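Local coordinates for uncharacterized protein (Parabacteroides merdae, PDB 4R7F) that is of unknown function but has three immunoglobulin-like beta-sandwich domains and a first domain related to that of type 9 secretion system plug proteins, at residues A[164-169]-A[205-210]; A[182-187]-A[194-199]; A[375-380]-A[391-396]. All coordinates share one frame; numbering follows the deposited sequence.

Contacts 1, 2 and 3 lie in one beta-sandwich. Contact 1 joins two strands of one sheet; contacts 2 and 3 both belong to the three-stranded sheet packed against it, where strands 181-187 and 373-380 are neighbours. F165 and I167 of contact 1 meet I183 of contact 2 and I376 and V378 of contact 3, so the apolar sides of all three build the same core. Contact 1 is the most buried, and its asparagine, glutamine and serine side faces the second subunit. Contacts 2 and 3 are partly buried and touch no other chain: one is a single bridge from an edge strand to a loop, the other a two-stranded hairpin interrupted by a bulge.

Contact 1 of 3, residues A[164-169]-A[205-210]; sequences SFNINN and ENQISY. With MG (magnesium ion), chain H.
Backbone hydrogen bonds set strand 164-168 antiparallel to the strand of segment 205-210. I167 and I208 form the best-defined pair, with I167 N to I208 O at 2.8 Å and I208 N to I167 O at 2.9 Å, both donors lying in the carbonyl plane. Y210 N meets F165 O at 2.8 Å, nearly along the C=O axis, whereas the return bond from F165 N to Y210 O is weak. Aromatic and apolar groups fill the face of F165, I167, I208 and Y210. The F165 and Y210 rings lie side by side with planes 15° apart, but are slid so far that they barely overlap; instead Y210 CB sits over the F165 face, 3.9 Å from the ring centroid. I167 reaches obliquely with CD1 to Y210 CE1 (3.6 Å), and beyond this layer I183 and L181 of the facing sheet close the core. Polar groups line the other face. The extended Q207 side chain, its CG anti to the backbone N, gives NE2 to N168 OD1 at 2.8 Å, in the plane of that carbonyl; N168 ND2 turns to N143, so both ends of the N168 amide are used. S209 OG lies 3.0 Å from N166 OD1, but its stronger partner is T211. N166 and S209 make weak hydrogen bonds to Q207 of the second subunit, and Q207 to N166 and S209 there. Solvent takes over at the turn. One water links N169 ND2 to E205 O, and E205 OE2 binds a magnesium ion at 2.4 Å among four waters, one of which also donates to N206 OD1. Together these features are those of adjacent antiparallel strands in an immunoglobulin-like beta-sandwich, one face of the sheet toward the hydrophobic core and the other at a subunit interface.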
# COMPACT_ATOMS: atom_id res chain seq x y z
N SER A 164 -12.41 -11.38 0.97
CA SER A 164 -13.83 -11.12 1.14
C SER A 164 -14.06 -9.95 0.21
O SER A 164 -13.24 -9.02 0.18
CB SER A 164 -14.15 -10.70 2.59
OG SER A 164 -13.78 -11.67 3.59
N PHE A 165 -15.12 -9.99 -0.59
CA PHE A 165 -15.43 -8.82 -1.42
C PHE A 165 -16.89 -8.66 -1.79
O PHE A 165 -17.64 -9.62 -1.76
CB PHE A 165 -14.54 -8.75 -2.67
CG PHE A 165 -14.88 -9.76 -3.74
CD1 PHE A 165 -14.33 -11.04 -3.71
CD2 PHE A 165 -15.71 -9.42 -4.78
CE1 PHE A 165 -14.63 -11.96 -4.71
CE2 PHE A 165 -16.04 -10.35 -5.76
CZ PHE A 165 -15.48 -11.61 -5.73
N ASN A 166 -17.25 -7.44 -2.18
CA ASN A 166 -18.61 -7.09 -2.63
C ASN A 166 -18.47 -6.34 -3.90
O ASN A 166 -17.59 -5.51 -4.03
CB ASN A 166 -19.35 -6.20 -1.64
CG ASN A 166 -19.39 -6.81 -0.25
OD1 ASN A 166 -20.26 -7.61 0.05
ND2 ASN A 166 -18.41 -6.45 0.58
N ILE A 167 -19.37 -6.62 -4.84
CA ILE A 167 -19.42 -5.90 -6.05
C ILE A 167 -20.53 -4.90 -5.88
O ILE A 167 -21.66 -5.29 -5.67
CB ILE A 167 -19.75 -6.83 -7.23
CG1 ILE A 167 -18.66 -7.88 -7.36
CG2 ILE A 167 -19.90 -6.01 -8.50
CD1 ILE A 167 -18.96 -8.93 -8.40
N ASN A 168 -20.18 -3.63 -5.95
CA ASN A 168 -21.10 -2.52 -5.88
C ASN A 168 -21.50 -2.03 -7.28
O ASN A 168 -20.70 -1.44 -7.96
CB ASN A 168 -20.44 -1.40 -5.07
CG ASN A 168 -20.00 -1.88 -3.68
OD1 ASN A 168 -20.72 -2.59 -2.99
ND2 ASN A 168 -18.81 -1.48 -3.28
N ASN A 169 -22.75 -2.31 -7.67
CA ASN A 169 -23.22 -2.12 -9.03
C ASN A 169 -24.50 -1.31 -9.17
O ASN A 169 -25.29 -1.57 -10.08
CB ASN A 169 -23.42 -3.49 -9.73
CG ASN A 169 -24.56 -4.31 -9.15
OD1 ASN A 169 -24.87 -4.24 -7.97
ND2 ASN A 169 -25.22 -5.04 -9.99
N GLU A 205 -30.13 -5.66 -4.93
CA GLU A 205 -30.28 -4.99 -6.24
C GLU A 205 -29.05 -4.20 -6.70
O GLU A 205 -28.85 -3.98 -7.90
CB GLU A 205 -31.53 -4.07 -6.22
CG GLU A 205 -31.47 -2.85 -5.31
CD GLU A 205 -31.61 -3.14 -3.83
OE1 GLU A 205 -31.67 -4.34 -3.42
OE2 GLU A 205 -31.64 -2.16 -3.07
N ASN A 206 -28.25 -3.78 -5.73
CA ASN A 206 -27.08 -2.94 -5.98
C ASN A 206 -25.82 -3.43 -5.24
O ASN A 206 -24.85 -2.67 -5.04
CB ASN A 206 -27.39 -1.49 -5.58
CG ASN A 206 -27.90 -1.35 -4.15
OD1 ASN A 206 -27.62 -2.21 -3.30
ND2 ASN A 206 -28.64 -0.24 -3.87
N GLN A 207 -25.82 -4.70 -4.86
CA GLN A 207 -24.66 -5.25 -4.17
C GLN A 207 -24.65 -6.73 -4.20
O GLN A 207 -25.65 -7.34 -3.87
CB GLN A 207 -24.61 -4.82 -2.72
CG GLN A 207 -23.24 -5.07 -2.17
CD GLN A 207 -23.03 -4.45 -0.80
OE1 GLN A 207 -23.76 -4.77 0.16
NE2 GLN A 207 -22.01 -3.58 -0.68
N ILE A 208 -23.54 -7.29 -4.63
CA ILE A 208 -23.36 -8.72 -4.71
C ILE A 208 -22.20 -9.09 -3.81
O ILE A 208 -21.09 -8.63 -4.01
CB ILE A 208 -23.06 -9.18 -6.14
CG1 ILE A 208 -24.10 -8.60 -7.11
CG2 ILE A 208 -23.09 -10.71 -6.24
CD1 ILE A 208 -23.52 -8.14 -8.43
N SER A 209 -22.47 -9.91 -2.81
CA SER A 209 -21.46 -10.20 -1.79
C SER A 209 -20.88 -11.60 -1.96
O SER A 209 -21.65 -12.57 -2.10
CB SER A 209 -22.07 -10.01 -0.39
OG SER A 209 -21.16 -10.44 0.61
N TYR A 210 -19.55 -11.69 -1.99
CA TYR A 210 -18.84 -12.99 -2.07
C TYR A 210 -17.99 -13.08 -0.84
O TYR A 210 -16.77 -13.03 -0.89
CB TYR A 210 -17.92 -13.09 -3.30
CG TYR A 210 -18.63 -13.02 -4.61
CD1 TYR A 210 -19.04 -11.80 -5.13
CD2 TYR A 210 -18.95 -14.17 -5.32
CE1 TYR A 210 -19.74 -11.73 -6.33
CE2 TYR A 210 -19.61 -14.10 -6.54
CZ TYR A 210 -20.02 -12.88 -7.04
OH TYR A 210 -20.70 -12.80 -8.25
MG MG H . -31.52 -1.68 -0.74
O HOH W 1 -28.24 -5.74 -9.89
O HOH W 2 -28.12 -1.66 -9.23
O HOH W 3 -31.60 -3.87 -0.74
O HOH W 4 -29.28 -2.20 -0.90
O HOH W 5 -31.78 -1.92 1.45
O HOH W 6 -33.76 -1.53 -0.55

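Contact 2 of 3, residues A[182-187]-A[194-199]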
# COMPACT_ATOMS: atom_id res chain seq x y z
N LYS A 182 -18.47 -13.99 -14.14
CA LYS A 182 -17.43 -14.97 -13.90
C LYS A 182 -16.32 -14.21 -13.17
O LYS A 182 -15.83 -13.20 -13.67
CB LYS A 182 -16.90 -15.53 -15.22
CG LYS A 182 -17.98 -16.11 -16.11
CD LYS A 182 -17.37 -16.77 -17.33
CE LYS A 182 -18.43 -17.30 -18.27
NZ LYS A 182 -18.39 -16.61 -19.58
N ILE A 183 -15.88 -14.73 -12.03
CA ILE A 183 -14.91 -14.06 -11.16
C ILE A 183 -13.62 -14.88 -11.08
O ILE A 183 -13.66 -16.07 -10.83
CB ILE A 183 -15.44 -13.96 -9.72
CG1 ILE A 183 -16.94 -13.55 -9.70
CG2 ILE A 183 -14.54 -13.06 -8.87
CD1 ILE A 183 -17.22 -12.11 -9.48
N PHE A 184 -12.48 -14.23 -11.24
CA PHE A 184 -11.20 -14.87 -10.99
C PHE A 184 -10.46 -14.08 -9.95
O PHE A 184 -10.42 -12.84 -10.02
CB PHE A 184 -10.35 -14.93 -12.26
CG PHE A 184 -10.82 -15.97 -13.22
CD1 PHE A 184 -11.95 -15.77 -13.95
CD2 PHE A 184 -10.19 -17.20 -13.30
CE1 PHE A 184 -12.43 -16.74 -14.81
CE2 PHE A 184 -10.66 -18.18 -14.17
CZ PHE A 184 -11.78 -17.95 -14.92
N VAL A 185 -9.88 -14.81 -9.00
CA VAL A 185 -9.06 -14.23 -7.94
C VAL A 185 -7.65 -14.82 -7.97
O VAL A 185 -7.46 -16.02 -7.93
CB VAL A 185 -9.75 -14.45 -6.58
CG1 VAL A 185 -8.91 -13.88 -5.47
CG2 VAL A 185 -11.13 -13.79 -6.59
N TYR A 186 -6.65 -13.95 -8.02
CA TYR A 186 -5.28 -14.40 -8.17
C TYR A 186 -4.47 -13.91 -7.00
O TYR A 186 -4.52 -12.73 -6.68
CB TYR A 186 -4.68 -13.85 -9.46
CG TYR A 186 -5.39 -14.28 -10.72
CD1 TYR A 186 -5.07 -15.47 -11.35
CD2 TYR A 186 -6.36 -13.49 -11.30
CE1 TYR A 186 -5.70 -15.87 -12.52
CE2 TYR A 186 -7.01 -13.89 -12.47
CZ TYR A 186 -6.66 -15.10 -13.08
OH TYR A 186 -7.31 -15.54 -14.22
N GLN A 187 -3.72 -14.82 -6.40
CA GLN A 187 -2.78 -14.47 -5.34
C GLN A 187 -1.43 -14.23 -5.96
O GLN A 187 -0.96 -15.05 -6.76
CB GLN A 187 -2.66 -15.61 -4.34
CG GLN A 187 -1.80 -15.35 -3.13
CD GLN A 187 -1.62 -16.60 -2.26
OE1 GLN A 187 -1.46 -17.69 -2.78
NE2 GLN A 187 -1.63 -16.44 -0.94
N ALA A 194 -5.11 -20.06 -8.59
CA ALA A 194 -6.18 -19.08 -8.74
C ALA A 194 -7.54 -19.70 -8.47
O ALA A 194 -7.70 -20.91 -8.53
CB ALA A 194 -6.14 -18.47 -10.13
N VAL A 195 -8.53 -18.87 -8.17
CA VAL A 195 -9.84 -19.34 -7.79
C VAL A 195 -10.89 -18.73 -8.73
O VAL A 195 -10.78 -17.55 -9.12
CB VAL A 195 -10.15 -18.91 -6.33
CG1 VAL A 195 -11.56 -19.29 -5.94
CG2 VAL A 195 -9.17 -19.54 -5.37
N THR A 196 -11.91 -19.52 -9.01
CA THR A 196 -13.06 -19.11 -9.80
C THR A 196 -14.25 -20.02 -9.48
O THR A 196 -14.22 -20.74 -8.48
CB THR A 196 -12.75 -19.09 -11.30
OG1 THR A 196 -13.86 -18.53 -12.00
CG2 THR A 196 -12.50 -20.49 -11.82
N ASP A 197 -15.31 -19.99 -10.28
CA ASP A 197 -16.58 -20.70 -9.92
C ASP A 197 -17.08 -20.28 -8.52
O ASP A 197 -17.29 -21.11 -7.63
CB ASP A 197 -16.45 -22.24 -10.03
CG ASP A 197 -15.99 -22.69 -11.42
OD1 ASP A 197 -16.48 -22.13 -12.43
OD2 ASP A 197 -15.10 -23.58 -11.52
N LEU A 198 -17.23 -18.98 -8.33
CA LEU A 198 -17.67 -18.46 -7.05
C LEU A 198 -19.18 -18.24 -7.12
O LEU A 198 -19.72 -17.84 -8.15
CB LEU A 198 -16.93 -17.14 -6.75
CG LEU A 198 -15.41 -17.22 -6.64
CD1 LEU A 198 -14.84 -15.85 -6.36
CD2 LEU A 198 -15.03 -18.15 -5.51
N GLN A 199 -19.88 -18.48 -6.03
CA GLN A 199 -21.27 -18.06 -5.98
C GLN A 199 -21.45 -16.95 -4.93
O GLN A 199 -20.87 -16.97 -3.85
CB GLN A 199 -22.18 -19.27 -5.74
CG GLN A 199 -22.29 -20.18 -6.98
CD GLN A 199 -23.18 -19.60 -8.09
OE1 GLN A 199 -24.42 -19.71 -8.02
NE2 GLN A 199 -22.56 -18.98 -9.11
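Three hydrogen bonds form the first shell. V185 and V195 make a single antiparallel bridge: V185 N gives to V195 O at 2.9 Å and V195 N returns to V185 O at 3.1 Å, each donor in the carbonyl plane. At I183, two residues before V185, the donor is a side chain: T196 OG1, anti to its own backbone N (chi1 -173°), gives its proton to I183 O at 2.7 Å, approaching from above the carbonyl plane. The same torsion lays the threonine against the F184 ring: OG1 stands over the ring centre and CB is 3.8 Å from the centroid, with the two side chains alongside and pointing the same way. The hydroxyl thus bonds a carbonyl while resting over an aromatic face. A194 CB touches Y186 at CD1 (3.4 Å), the ring approached obliquely. On the core side L198 CD1 meets I183 CG2 at 3.8 Å, the two side chains crossing at about a right angle, and it also nears V185 CG2.

The second shell fixes strand 182-187 from its other edge. Backbone bonds pair K182, F184 and Y186 with Y379, Y377 and S375 of the neighbouring strand. I183 and V185 pack on I376 of that strand, and I183 also on V378, while V195 rests on F218. Q187 OE1 accepts from N193 just ahead of A194, a further tie across the turn. Such a pattern belongs to the edge of a beta-sandwich sheet, where the chain leaving strand 181-187 turns back, lines that strand through one bridge, then moves away toward strand 202-204 of the opposing sheet.

Contact 3 of 3, residues A[375-380]-A[391-396]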
# COMPACT_ATOMS: atom_id res chain seq x y z
N SER A 375 -5.71 -10.08 -6.71
CA SER A 375 -6.41 -9.35 -7.75
C SER A 375 -7.74 -10.07 -8.07
O SER A 375 -7.76 -11.27 -8.30
CB SER A 375 -5.54 -9.23 -8.99
OG SER A 375 -4.24 -8.73 -8.74
N ILE A 376 -8.83 -9.32 -8.06
CA ILE A 376 -10.19 -9.80 -8.25
C ILE A 376 -10.67 -9.22 -9.57
O ILE A 376 -10.71 -8.01 -9.75
CB ILE A 376 -11.09 -9.30 -7.13
CG1 ILE A 376 -10.52 -9.79 -5.80
CG2 ILE A 376 -12.53 -9.79 -7.31
CD1 ILE A 376 -11.06 -9.02 -4.63
N TYR A 377 -10.92 -10.11 -10.52
CA TYR A 377 -11.35 -9.78 -11.87
C TYR A 377 -12.79 -10.22 -12.00
O TYR A 377 -13.11 -11.38 -11.76
CB TYR A 377 -10.54 -10.58 -12.90
CG TYR A 377 -9.09 -10.16 -13.09
CD1 TYR A 377 -8.13 -10.44 -12.14
CD2 TYR A 377 -8.70 -9.50 -14.21
CE1 TYR A 377 -6.80 -10.05 -12.31
CE2 TYR A 377 -7.40 -9.12 -14.41
CZ TYR A 377 -6.45 -9.41 -13.46
OH TYR A 377 -5.15 -9.01 -13.70
N VAL A 378 -13.64 -9.29 -12.43
CA VAL A 378 -15.04 -9.52 -12.57
C VAL A 378 -15.41 -9.40 -14.05
O VAL A 378 -15.36 -8.33 -14.59
CB VAL A 378 -15.83 -8.47 -11.77
CG1 VAL A 378 -17.33 -8.67 -11.98
CG2 VAL A 378 -15.48 -8.56 -10.29
N TYR A 379 -15.79 -10.52 -14.66
CA TYR A 379 -16.16 -10.61 -16.05
C TYR A 379 -17.67 -10.77 -16.18
O TYR A 379 -18.32 -11.36 -15.30
CB TYR A 379 -15.50 -11.83 -16.69
CG TYR A 379 -14.01 -11.77 -16.70
CD1 TYR A 379 -13.34 -11.18 -17.75
CD2 TYR A 379 -13.28 -12.25 -15.65
CE1 TYR A 379 -11.95 -11.12 -17.77
CE2 TYR A 379 -11.91 -12.16 -15.64
CZ TYR A 379 -11.24 -11.62 -16.70
OH TYR A 379 -9.86 -11.53 -16.66
N TYR A 380 -18.24 -10.25 -17.26
CA TYR A 380 -19.70 -10.15 -17.36
C TYR A 380 -20.11 -10.70 -18.67
O TYR A 380 -19.59 -10.25 -19.71
CB TYR A 380 -20.15 -8.69 -17.28
CG TYR A 380 -21.61 -8.40 -17.65
CD1 TYR A 380 -22.65 -8.99 -16.93
CD2 TYR A 380 -21.94 -7.44 -18.60
CE1 TYR A 380 -23.98 -8.68 -17.20
CE2 TYR A 380 -23.29 -7.12 -18.89
CZ TYR A 380 -24.30 -7.76 -18.18
OH TYR A 380 -25.64 -7.50 -18.41
N ILE A 391 -15.65 -5.98 -16.39
CA ILE A 391 -16.38 -4.82 -15.91
C ILE A 391 -15.88 -4.28 -14.58
O ILE A 391 -16.29 -3.21 -14.11
CB ILE A 391 -17.90 -5.10 -15.84
CG1 ILE A 391 -18.27 -6.22 -14.87
CG2 ILE A 391 -18.47 -5.37 -17.22
CD1 ILE A 391 -19.73 -6.21 -14.47
N GLY A 392 -14.98 -5.01 -13.96
CA GLY A 392 -14.34 -4.55 -12.75
C GLY A 392 -13.11 -5.35 -12.41
O GLY A 392 -13.04 -6.57 -12.67
N VAL A 393 -12.15 -4.67 -11.80
CA VAL A 393 -10.95 -5.33 -11.36
C VAL A 393 -10.38 -4.53 -10.23
O VAL A 393 -10.49 -3.32 -10.22
CB VAL A 393 -9.96 -5.50 -12.53
CG1 VAL A 393 -9.56 -4.15 -13.09
CG2 VAL A 393 -8.73 -6.26 -12.09
N THR A 394 -9.79 -5.19 -9.24
CA THR A 394 -9.14 -4.51 -8.14
C THR A 394 -8.05 -5.41 -7.56
O THR A 394 -8.12 -6.61 -7.68
CB THR A 394 -10.13 -4.11 -7.04
OG1 THR A 394 -9.50 -3.18 -6.17
CG2 THR A 394 -10.57 -5.29 -6.19
N THR A 395 -7.02 -4.81 -6.98
CA THR A 395 -5.98 -5.57 -6.31
C THR A 395 -5.94 -5.07 -4.85
O THR A 395 -5.87 -3.88 -4.63
CB THR A 395 -4.62 -5.42 -7.02
OG1 THR A 395 -4.67 -6.04 -8.32
CG2 THR A 395 -3.55 -6.10 -6.23
N VAL A 396 -6.03 -5.97 -3.88
CA VAL A 396 -6.06 -5.62 -2.46
C VAL A 396 -4.87 -6.28 -1.75
O VAL A 396 -4.48 -7.38 -2.09
CB VAL A 396 -7.43 -6.00 -1.84
CG1 VAL A 396 -7.79 -7.46 -2.10
CG2 VAL A 396 -7.47 -5.70 -0.36
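The Y377 ring carries V393 on one face: CG2 stands over its centre, 3.8 Å from the centroid, the methyl placed there because CG2 is anti to the V393 backbone N. The Y186 ring meets Y377 with planes at about 90°. The Y380 ring is approached obliquely by I391 CG2, whose closest contact is with Y380 CB at 3.7 Å. Beyond the rings, I376 and T394 form a regular antiparallel pair, I376 N reaching T394 O at 2.8 Å nearly along the C=O axis. At the other end V378 O receives I391 N at 3.0 Å and, weakly, G392 N, while V378 N bonds to G392 O: a classic beta bulge in this hairpin. S375 OG and T395 OG1 lie 2.8 Å apart in a hydrogen bond, and T395 OG1 also bonds to Y30. An alanine in place of Y377 removes the ring under V393 CG2 and beside Y186, and would probably loosen the packing of both. The chemistry implies a hairpin held by backbone bonds, with I376 and V378 supplying apolar surface to the sandwich core and Y377, V393 and the paired hydroxyls turned to the opposite face of the sheet.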